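Local coordinates for protein putative TIM-barrel metal-dependent hydrolase (Mycobacterium avium subsp. paratuberculosis S397, PDB 4DZI) that probably catalyses metal-dependent hydrolysis as a member of the amidohydrolase family, holding a two-metal site in a TIM-barrel fold, at residues 171-182 / 212-220. Residues are numbered along the deposited sequence; the frame is centred on the assembly and turned at random.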
ATOM      1  N   LEU C 171      18.797   1.909  13.504  1.00 13.78           N
ATOM      2  CA  LEU C 171      18.550   3.143  14.234  1.00 15.25           C
ATOM      3  C   LEU C 171      17.732   2.905  15.524  1.00 16.53           C
ATOM      4  O   LEU C 171      17.259   3.891  16.116  1.00 18.61           O
ATOM      5  CB  LEU C 171      17.777   4.121  13.349  1.00 17.16           C
ATOM      6  CG  LEU C 171      18.593   4.648  12.174  1.00 22.19           C
ATOM      7  CD1 LEU C 171      17.742   5.378  11.152  1.00 25.95           C
ATOM      8  CD2 LEU C 171      19.681   5.548  12.719  1.00 33.29           C
ATOM      9  N   ALA C 172      17.577   1.651  15.962  1.00 15.41           N
ATOM     10  CA  ALA C 172      16.678   1.334  17.082  1.00 18.59           C
ATOM     11  C   ALA C 172      17.081   2.077  18.348  1.00 21.21           C
ATOM     12  O   ALA C 172      16.230   2.501  19.117  1.00 21.08           O
ATOM     13  CB  ALA C 172      16.582  -0.174  17.326  1.00 14.87           C
ATOM     14  N   ASP C 173      18.384   2.204  18.572  1.00 18.82           N
ATOM     15  CA  ASP C 173      18.901   3.062  19.659  1.00 20.42           C
ATOM     16  C   ASP C 173      19.777   4.095  18.967  1.00 19.82           C
ATOM     17  O   ASP C 173      20.883   3.759  18.501  1.00 21.43           O
ATOM     18  CB  ASP C 173      19.731   2.197  20.602  1.00 20.99           C
ATOM     19  CG  ASP C 173      20.464   3.007  21.689  1.00 28.60           C
ATOM     20  OD1 ASP C 173      20.803   4.185  21.481  1.00 25.53           O
ATOM     21  OD2 ASP C 173      20.727   2.420  22.752  1.00 36.01           O
ATOM     22  N   PRO C 174      19.289   5.346  18.829  1.00 19.25           N
ATOM     23  CA  PRO C 174      20.013   6.207  17.909  1.00 20.68           C
ATOM     24  C   PRO C 174      21.398   6.649  18.375  1.00 27.73           C
ATOM     25  O   PRO C 174      22.224   7.006  17.539  1.00 26.36           O
ATOM     26  CB  PRO C 174      19.103   7.436  17.774  1.00 25.44           C
ATOM     27  CG  PRO C 174      17.746   6.911  18.038  1.00 25.26           C
ATOM     28  CD  PRO C 174      17.930   5.850  19.099  1.00 24.89           C
ATOM     29  N   THR C 175      21.649   6.635  19.678  1.00 27.53           N
ATOM     30  CA  THR C 175      22.979   6.978  20.192  1.00 28.53           C
ATOM     31  C   THR C 175      23.952   5.850  19.877  1.00 24.12           C
ATOM     32  O   THR C 175      25.060   6.095  19.383  1.00 23.43           O
ATOM     33  CB  THR C 175      22.928   7.155  21.708  1.00 31.34           C
ATOM     34  OG1 THR C 175      22.170   8.326  21.992  1.00 33.58           O
ATOM     35  CG2 THR C 175      24.327   7.304  22.286  1.00 29.85           C
ATOM     36  N   ARG C 176      23.523   4.613  20.151  1.00 24.03           N
ATOM     37  CA  ARG C 176      24.330   3.451  19.791  1.00 23.73           C
ATOM     38  C   ARG C 176      24.500   3.336  18.266  1.00 22.35           C
ATOM     39  O   ARG C 176      25.541   2.876  17.800  1.00 21.69           O
ATOM     40  CB  ARG C 176      23.786   2.175  20.416  1.00 25.39           C
ATOM     41  CG  ARG C 176      24.553   0.917  20.059  1.00 43.30           C
ATOM     42  CD  ARG C 176      25.936   0.888  20.689  1.00 47.08           C
ATOM     43  NE  ARG C 176      26.814  -0.093  20.054  1.00 48.70           N
ATOM     44  CZ  ARG C 176      26.824  -1.392  20.341  1.00 78.14           C
ATOM     45  NH1 ARG C 176      25.990  -1.886  21.251  1.00 58.75           N
ATOM     46  NH2 ARG C 176      27.671  -2.200  19.714  1.00 47.74           N
ATOM     47  N   ALA C 177      23.502   3.797  17.501  1.00 20.93           N
ATOM     48  CA  ALA C 177      23.592   3.788  16.042  1.00 20.72           C
ATOM     49  C   ALA C 177      24.738   4.683  15.521  1.00 17.06           C
ATOM     50  O   ALA C 177      25.400   4.341  14.538  1.00 19.89           O
ATOM     51  CB  ALA C 177      22.252   4.196  15.424  1.00 22.16           C
ATOM     52  N   VAL C 178      24.926   5.842  16.154  1.00 20.14           N
ATOM     53  CA  VAL C 178      26.023   6.738  15.795  1.00 23.44           C
ATOM     54  C   VAL C 178      27.357   6.035  16.074  1.00 17.81           C
ATOM     55  O   VAL C 178      28.286   6.111  15.259  1.00 19.65           O
ATOM     56  CB  VAL C 178      25.957   8.117  16.517  1.00 23.51           C
ATOM     57  CG1 VAL C 178      27.253   8.879  16.275  1.00 29.35           C
ATOM     58  CG2 VAL C 178      24.778   8.963  16.046  1.00 19.88           C
ATOM     59  N   GLU C 179      27.443   5.300  17.177  1.00 20.79           N
ATOM     60  CA  GLU C 179      28.634   4.465  17.405  1.00 25.14           C
ATOM     61  C   GLU C 179      28.837   3.401  16.336  1.00 21.26           C
ATOM     62  O   GLU C 179      29.948   3.140  15.942  1.00 22.13           O
ATOM     63  CB  GLU C 179      28.597   3.777  18.768  1.00 23.53           C
ATOM     64  CG  GLU C 179      28.658   4.756  19.924  1.00 38.78           C
ATOM     65  CD  GLU C 179      28.534   4.056  21.260  1.00 46.26           C
ATOM     66  OE1 GLU C 179      28.987   2.893  21.356  1.00 59.60           O
ATOM     67  OE2 GLU C 179      27.980   4.667  22.199  1.00 67.79           O
ATOM     68  N   GLU C 180      27.761   2.735  15.914  1.00 17.54           N
ATOM     69  CA  GLU C 180      27.916   1.749  14.859  1.00 20.87           C
ATOM     70  C   GLU C 180      28.391   2.405  13.564  1.00 15.74           C
ATOM     71  O   GLU C 180      29.217   1.850  12.852  1.00 18.84           O
ATOM     72  CB  GLU C 180      26.594   0.991  14.601  1.00 19.15           C
ATOM     73  CG  GLU C 180      26.842  -0.276  13.786  1.00 19.63           C
ATOM     74  CD  GLU C 180      27.564  -1.346  14.601  1.00 18.16           C
ATOM     75  OE1 GLU C 180      27.300  -1.449  15.835  1.00 20.33           O
ATOM     76  OE2 GLU C 180      28.376  -2.096  14.020  1.00 19.91           O
ATOM     77  N   VAL C 181      27.837   3.566  13.230  1.00 16.24           N
ATOM     78  CA  VAL C 181      28.195   4.205  11.991  1.00 16.17           C
ATOM     79  C   VAL C 181      29.680   4.620  12.056  1.00 20.34           C
ATOM     80  O   VAL C 181      30.449   4.372  11.142  1.00 19.46           O
ATOM     81  CB  VAL C 181      27.361   5.458  11.703  1.00 24.50           C
ATOM     82  CG1 VAL C 181      28.008   6.248  10.578  1.00 27.07           C
ATOM     83  CG2 VAL C 181      25.923   5.104  11.355  1.00 25.30           C
ATOM     84  N   ASP C 182      30.081   5.237  13.160  1.00 25.15           N
ATOM     85  CA  ASP C 182      31.497   5.584  13.322  1.00 24.87           C
ATOM     86  C   ASP C 182      32.405   4.365  13.166  1.00 23.45           C
ATOM     87  O   ASP C 182      33.448   4.450  12.512  1.00 22.68           O
ATOM     88  CB  ASP C 182      31.742   6.266  14.682  1.00 23.11           C
ATOM     89  CG  ASP C 182      31.207   7.685  14.721  1.00 33.60           C
ATOM     90  OD1 ASP C 182      30.895   8.229  13.632  1.00 27.16           O
ATOM     91  OD2 ASP C 182      31.098   8.259  15.836  1.00 32.84           O
ATOM     92  N   SER C 212      15.489  12.388  16.120  1.00 20.33           N
ATOM     93  CA  SER C 212      16.516  11.696  16.882  1.00 18.26           C
ATOM     94  C   SER C 212      17.484  10.889  15.984  1.00 18.90           C
ATOM     95  O   SER C 212      18.539  10.434  16.445  1.00 23.01           O
ATOM     96  CB  SER C 212      15.903  10.794  17.964  1.00 24.81           C
ATOM     97  OG  SER C 212      15.239   9.681  17.375  1.00 21.79           O
ATOM     98  N   HIS C 213      17.138  10.735  14.706  1.00 20.03           N
ATOM     99  CA  HIS C 213      18.034  10.031  13.780  1.00 20.91           C
ATOM    100  C   HIS C 213      18.958  10.960  13.063  1.00 25.40           C
ATOM    101  O   HIS C 213      19.836  10.512  12.320  1.00 20.64           O
ATOM    102  CB  HIS C 213      17.215   9.243  12.750  1.00 14.46           C
ATOM    103  CG  HIS C 213      16.208   8.303  13.380  1.00 13.51           C
ATOM    104  ND1 HIS C 213      15.119   7.848  12.708  1.00 16.14           N
ATOM    105  CD2 HIS C 213      16.157   7.732  14.639  1.00 17.94           C
ATOM    106  CE1 HIS C 213      14.414   7.044  13.512  1.00 12.29           C
ATOM    107  NE2 HIS C 213      15.053   6.947  14.682  1.00 17.79           N
ATOM    108  N   ASP C 214      18.769  12.267  13.239  1.00 20.10           N
ATOM    109  CA  ASP C 214      19.598  13.224  12.522  1.00 19.89           C
ATOM    110  C   ASP C 214      21.120  13.014  12.672  1.00 15.32           C
ATOM    111  O   ASP C 214      21.854  13.199  11.715  1.00 18.77           O
ATOM    112  CB  ASP C 214      19.230  14.657  12.910  1.00 23.48           C
ATOM    113  CG  ASP C 214      17.963  15.113  12.225  1.00 29.99           C
ATOM    114  OD1 ASP C 214      17.725  14.634  11.088  1.00 22.32           O
ATOM    115  OD2 ASP C 214      17.199  15.913  12.824  1.00 29.34           O
ATOM    116  N   PRO C 215      21.591  12.654  13.870  1.00 20.80           N
ATOM    117  CA  PRO C 215      23.046  12.465  13.978  1.00 23.57           C
ATOM    118  C   PRO C 215      23.600  11.343  13.061  1.00 19.78           C
ATOM    119  O   PRO C 215      24.654  11.506  12.458  1.00 22.33           O
ATOM    120  CB  PRO C 215      23.238  12.153  15.463  1.00 24.67           C
ATOM    121  CG  PRO C 215      22.102  12.903  16.120  1.00 25.62           C
ATOM    122  CD  PRO C 215      20.935  12.692  15.196  1.00 21.82           C
ATOM    123  N   VAL C 216      22.861  10.243  12.931  1.00 20.72           N
ATOM    124  CA  VAL C 216      23.221   9.187  11.969  1.00 18.51           C
ATOM    125  C   VAL C 216      23.218   9.705  10.519  1.00 17.24           C
ATOM    126  O   VAL C 216      24.179   9.488   9.786  1.00 19.92           O
ATOM    127  CB  VAL C 216      22.285   7.962  12.120  1.00 21.88           C
ATOM    128  CG1 VAL C 216      22.521   6.956  10.982  1.00 19.19           C
ATOM    129  CG2 VAL C 216      22.505   7.299  13.482  1.00 24.46           C
ATOM    130  N   TRP C 217      22.130  10.318  10.063  1.00 15.09           N
ATOM    131  CA  TRP C 217      22.128  10.815   8.677  1.00 15.00           C
ATOM    132  C   TRP C 217      23.213  11.831   8.439  1.00 15.39           C
ATOM    133  O   TRP C 217      23.798  11.866   7.342  1.00 17.80           O
ATOM    134  CB  TRP C 217      20.811  11.455   8.279  1.00 19.66           C
ATOM    135  CG  TRP C 217      19.613  10.571   8.482  1.00 16.51           C
ATOM    136  CD1 TRP C 217      18.452  10.864   9.211  1.00 19.46           C
ATOM    137  CD2 TRP C 217      19.414   9.209   7.983  1.00 15.01           C
ATOM    138  NE1 TRP C 217      17.564   9.825   9.159  1.00 18.91           N
ATOM    139  CE2 TRP C 217      18.092   8.788   8.458  1.00 15.79           C
ATOM    140  CE3 TRP C 217      20.179   8.317   7.195  1.00 17.25           C
ATOM    141  CZ2 TRP C 217      17.556   7.545   8.142  1.00 19.56           C
ATOM    142  CZ3 TRP C 217      19.633   7.065   6.900  1.00 19.05           C
ATOM    143  CH2 TRP C 217      18.356   6.687   7.369  1.00 17.82           C
ATOM    144  N   ALA C 218      23.497  12.666   9.441  1.00 18.91           N
ATOM    145  CA  ALA C 218      24.587  13.642   9.269  1.00 19.96           C
ATOM    146  C   ALA C 218      25.961  12.950   9.119  1.00 20.09           C
ATOM    147  O   ALA C 218      26.778  13.363   8.277  1.00 22.40           O
ATOM    148  CB  ALA C 218      24.611  14.673  10.413  1.00 21.23           C
ATOM    149  N   ARG C 219      26.221  11.910   9.922  1.00 20.28           N
ATOM    150  CA  ARG C 219      27.468  11.162   9.742  1.00 21.78           C
ATOM    151  C   ARG C 219      27.602  10.596   8.317  1.00 21.70           C
ATOM    152  O   ARG C 219      28.653  10.683   7.695  1.00 20.87           O
ATOM    153  CB  ARG C 219      27.626  10.038  10.761  1.00 19.63           C
ATOM    154  CG  ARG C 219      27.869  10.465  12.200  1.00 34.25           C
ATOM    155  CD  ARG C 219      29.231  11.117  12.422  1.00 38.35           C
ATOM    156  NE  ARG C 219      29.757  10.789  13.757  1.00 41.08           N
ATOM    157  CZ  ARG C 219      29.384  11.362  14.906  1.00 50.92           C
ATOM    158  NH1 ARG C 219      28.460  12.322  14.938  1.00 34.58           N
ATOM    159  NH2 ARG C 219      29.945  10.962  16.044  1.00 25.59           N
ATOM    160  N   LEU C 220      26.535  10.002   7.789  1.00 16.85           N
ATOM    161  CA  LEU C 220      26.649   9.390   6.467  1.00 17.33           C
ATOM    162  C   LEU C 220      26.808  10.457   5.394  1.00 14.20           C
ATOM    163  O   LEU C 220      27.566  10.302   4.437  1.00 20.61           O
ATOM    164  CB  LEU C 220      25.390   8.543   6.169  1.00 15.32           C
ATOM    165  CG  LEU C 220      25.253   7.330   7.077  1.00 21.25           C
ATOM    166  CD1 LEU C 220      23.891   6.679   6.852  1.00 19.83           C
ATOM    167  CD2 LEU C 220      26.376   6.348   6.780  1.00 17.38           C
TER
HETATM  168  O   HOH W   1      20.899   9.310  15.512  1.00 44.85           O
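Val216 is the knob of this contact, lodged in a hollow of the neighbouring helix formed by Pro174, Ala177, Val178 and Val181. Its two methyls divide the work: CG2 lies 3.7 Å from Ala177 CB, while CG1, anti to the backbone N (chi1 171°), reaches Val181 CG2. Leu171, from the loop before helix 174-186, closes one flank with a forked tip. Its CD2 presses tightly on Val216 CG2 at 3.4 Å, and its CD1 lies over a face of the His213 imidazole in a CH-pi contact, also touching Trp217 CZ2. Pro174 CG meets the same imidazole at its edge, and the ring's NE2 is hydrogen-bonded to Arg206. On the other flank Val178 sends CG2 to Pro215 CB and lays CG1 over one face of the Arg219 guanidinium, 3.4 Å from NH2. Arg219, bent along its chain, grips Asp182 side-on: NE meets OD1 at 2.8 Å and NH2 meets OD2 at 2.9 Å, each carboxylate oxygen offering its syn lone pair, though the bonds are bent and the oxygens tilted 20° out of the guanidinium plane. Near the helix starts a water donates to Ser212 O and, weakly, to Pro174 O. Helices 174-182 and 214-220 run nearly parallel, 15° apart, their axes 8.9 Å from each other at closest approach, as two adjacent outer helices of a TIM barrel. Apolar packing thus forms the centre of the joint, while at its more exposed margin the two-bond salt bridge probably restrains rotation of the Arg219 guanidinium.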